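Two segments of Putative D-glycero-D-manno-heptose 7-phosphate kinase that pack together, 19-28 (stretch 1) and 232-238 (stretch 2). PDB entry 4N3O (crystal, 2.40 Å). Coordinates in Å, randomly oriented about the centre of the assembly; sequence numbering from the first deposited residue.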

# COMPACT_ATOMS: atom_id res chain seq x y z
N GLY A 19 -1.71 11.93 20.06
CA GLY A 19 -0.67 12.42 20.95
C GLY A 19 -1.21 13.47 21.90
O GLY A 19 -2.24 14.10 21.63
N GLY A 20 -0.52 13.66 23.02
CA GLY A 20 -0.90 14.65 24.01
C GLY A 20 0.30 15.01 24.86
O GLY A 20 1.15 14.16 25.12
N GLY A 21 0.37 16.26 25.31
CA GLY A 21 1.50 16.74 26.13
C GLY A 21 1.12 17.22 27.52
O GLY A 21 0.12 17.93 27.69
N THR A 22 1.92 16.84 28.51
CA THR A 22 1.73 17.24 29.91
C THR A 22 3.09 17.65 30.49
O THR A 22 3.98 16.81 30.65
CB THR A 22 1.15 16.09 30.75
OG1 THR A 22 2.02 14.95 30.69
CG2 THR A 22 -0.23 15.69 30.25
N ASP A 23 3.23 18.93 30.82
CA ASP A 23 4.50 19.45 31.32
C ASP A 23 4.42 20.14 32.68
O ASP A 23 3.75 21.16 32.82
CB ASP A 23 5.08 20.44 30.28
CG ASP A 23 4.07 21.50 29.84
OD1 ASP A 23 2.91 21.47 30.31
OD2 ASP A 23 4.45 22.36 29.02
N ILE A 24 5.09 19.59 33.71
CA ILE A 24 5.88 18.35 33.66
C ILE A 24 5.69 17.61 34.98
O ILE A 24 5.44 16.40 35.00
CB ILE A 24 7.40 18.61 33.47
CG1 ILE A 24 7.68 19.23 32.10
CG2 ILE A 24 8.19 17.31 33.62
CD1 ILE A 24 9.14 19.49 31.81
N ASN A 25 5.79 18.36 36.08
CA ASN A 25 5.63 17.80 37.43
C ASN A 25 4.16 17.57 37.81
O ASN A 25 3.84 17.47 39.00
CB ASN A 25 6.31 18.72 38.46
CG ASN A 25 7.80 18.91 38.20
OD1 ASN A 25 8.45 19.71 38.87
ND2 ASN A 25 8.34 18.18 37.23
N LEU A 26 3.28 17.51 36.81
CA LEU A 26 1.85 17.24 37.04
C LEU A 26 1.67 15.84 37.61
O LEU A 26 0.69 15.54 38.28
CB LEU A 26 1.06 17.36 35.73
CG LEU A 26 0.88 18.77 35.16
CD1 LEU A 26 0.34 18.72 33.74
CD2 LEU A 26 -0.03 19.59 36.06
N TYR A 27 2.64 14.98 37.30
CA TYR A 27 2.66 13.61 37.79
C TYR A 27 3.93 13.39 38.58
O TYR A 27 4.94 14.08 38.38
CB TYR A 27 2.61 12.61 36.63
CG TYR A 27 1.42 12.76 35.72
CD1 TYR A 27 0.21 12.14 36.02
CD2 TYR A 27 1.50 13.53 34.56
CE1 TYR A 27 -0.89 12.28 35.19
CE2 TYR A 27 0.40 13.67 33.72
CZ TYR A 27 -0.79 13.05 34.04
OH TYR A 27 -1.88 13.19 33.20
N CYS A 28 3.89 12.41 39.48
CA CYS A 28 5.04 12.05 40.29
C CYS A 28 5.97 11.12 39.50
O CYS A 28 7.04 10.74 39.98
CB CYS A 28 4.57 11.39 41.57
SG CYS A 28 3.17 10.28 41.31
N ALA A 232 -8.04 19.84 32.26
CA ALA A 232 -8.33 18.89 31.18
C ALA A 232 -7.04 18.23 30.66
O ALA A 232 -7.07 17.15 30.07
CB ALA A 232 -9.06 19.58 30.04
N MSE A 233 -5.92 18.91 30.88
CA MSE A 233 -4.60 18.41 30.50
C MSE A 233 -4.22 17.24 31.38
O MSE A 233 -3.39 16.42 31.00
CB MSE A 233 -3.62 19.59 30.67
CG MSE A 233 -2.14 19.24 30.49
SE MSE A 233 -1.04 20.80 30.94
CE MSE A 233 -0.39 21.20 29.13
N HIS A 234 -4.83 17.15 32.56
CA HIS A 234 -4.55 16.07 33.52
C HIS A 234 -5.19 14.73 33.10
O HIS A 234 -4.81 13.66 33.60
CB HIS A 234 -5.04 16.48 34.92
CG HIS A 234 -4.45 15.69 36.04
ND1 HIS A 234 -3.35 16.13 36.76
CD2 HIS A 234 -4.80 14.50 36.58
CE1 HIS A 234 -3.05 15.25 37.69
NE2 HIS A 234 -3.91 14.25 37.60
N ALA A 235 -6.15 14.79 32.17
CA ALA A 235 -6.84 13.59 31.67
C ALA A 235 -6.09 12.96 30.48
O ALA A 235 -6.55 11.97 29.91
CB ALA A 235 -8.27 13.93 31.27
N ILE A 236 -4.94 13.53 30.12
CA ILE A 236 -4.13 13.01 29.03
C ILE A 236 -3.54 11.64 29.34
O ILE A 236 -3.63 10.73 28.51
CB ILE A 236 -3.02 14.02 28.63
CG1 ILE A 236 -3.67 15.24 27.95
CG2 ILE A 236 -2.02 13.38 27.69
CD1 ILE A 236 -2.69 16.30 27.49
N LYS A 237 -2.95 11.47 30.52
CA LYS A 237 -2.38 10.17 30.91
C LYS A 237 -3.47 9.10 31.06
O LYS A 237 -3.20 7.90 31.01
CB LYS A 237 -1.58 10.27 32.20
CG LYS A 237 -0.94 8.96 32.65
CD LYS A 237 -0.16 9.16 33.94
CE LYS A 237 0.52 7.87 34.38
NZ LYS A 237 1.34 8.12 35.60
N GLN A 238 -4.70 9.55 31.27
CA GLN A 238 -5.83 8.65 31.39
C GLN A 238 -6.22 8.20 29.97
O GLN A 238 -6.51 7.03 29.74
CB GLN A 238 -7.02 9.35 32.08
CG GLN A 238 -8.22 8.45 32.34
CD GLN A 238 -7.93 7.32 33.30
OE1 GLN A 238 -7.01 7.41 34.13
NE2 GLN A 238 -8.72 6.25 33.22

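The two segments, at least 206 residues apart in sequence wherever they touch, bury 498 Å² between them, and Y27 contributes the largest share of any residue. Polar contact is concentrated at its hydroxyl. Y27 OH donates a hydrogen bond to the backbone carbonyl H234 O at 3.0 Å and accepts a weak one from the amide K237 N at 3.4 Å, with an N-H...acceptor angle of 148°. A single side-chain oxygen thus engages two backbone groups of stretch 2, H234 O and K237 N.

The ring of Y27 makes two further contacts. The extended, all-t side chain of K237 lies over one face, with K237 CD 3.9 Å from the Y27 ring centroid and 30° off the ring normal, a CH-pi arrangement. The imidazole of H234 is inclined by 28° to the tyrosine plane, but the centroids are 5.2 Å apart and the rings are slid so that they barely overlap; Y27 CE1 nevertheless sits over a face of the imidazole, 4.3 Å from H234 NE2.

The remaining contacts are largely van der Waals. Selenomethionine M233, with chi1 and chi2 both t, extends toward stretch 1: its SE packs 3.8 Å from L26 CD1, while its terminal CE approaches D23 OD1 at 3.5 Å and G21 O at 3.6 Å. T22 CG2 packs against stretch 2, 3.3 Å from M233 O and 3.6 Å from I236 CB; its OG1 is hydrogen-bonded elsewhere in the structure.

I236 packs against the glycine strand, placing CD1 3.3 Å from G21 O and CG2 4.0 Å from G20 C. The absence of a side chain at G20 matters here, because an ideal CB would point toward stretch 2 and lie only 2.9 Å from I236 CG2, a clash. At G19 and G21 a CB would point away, with room to spare.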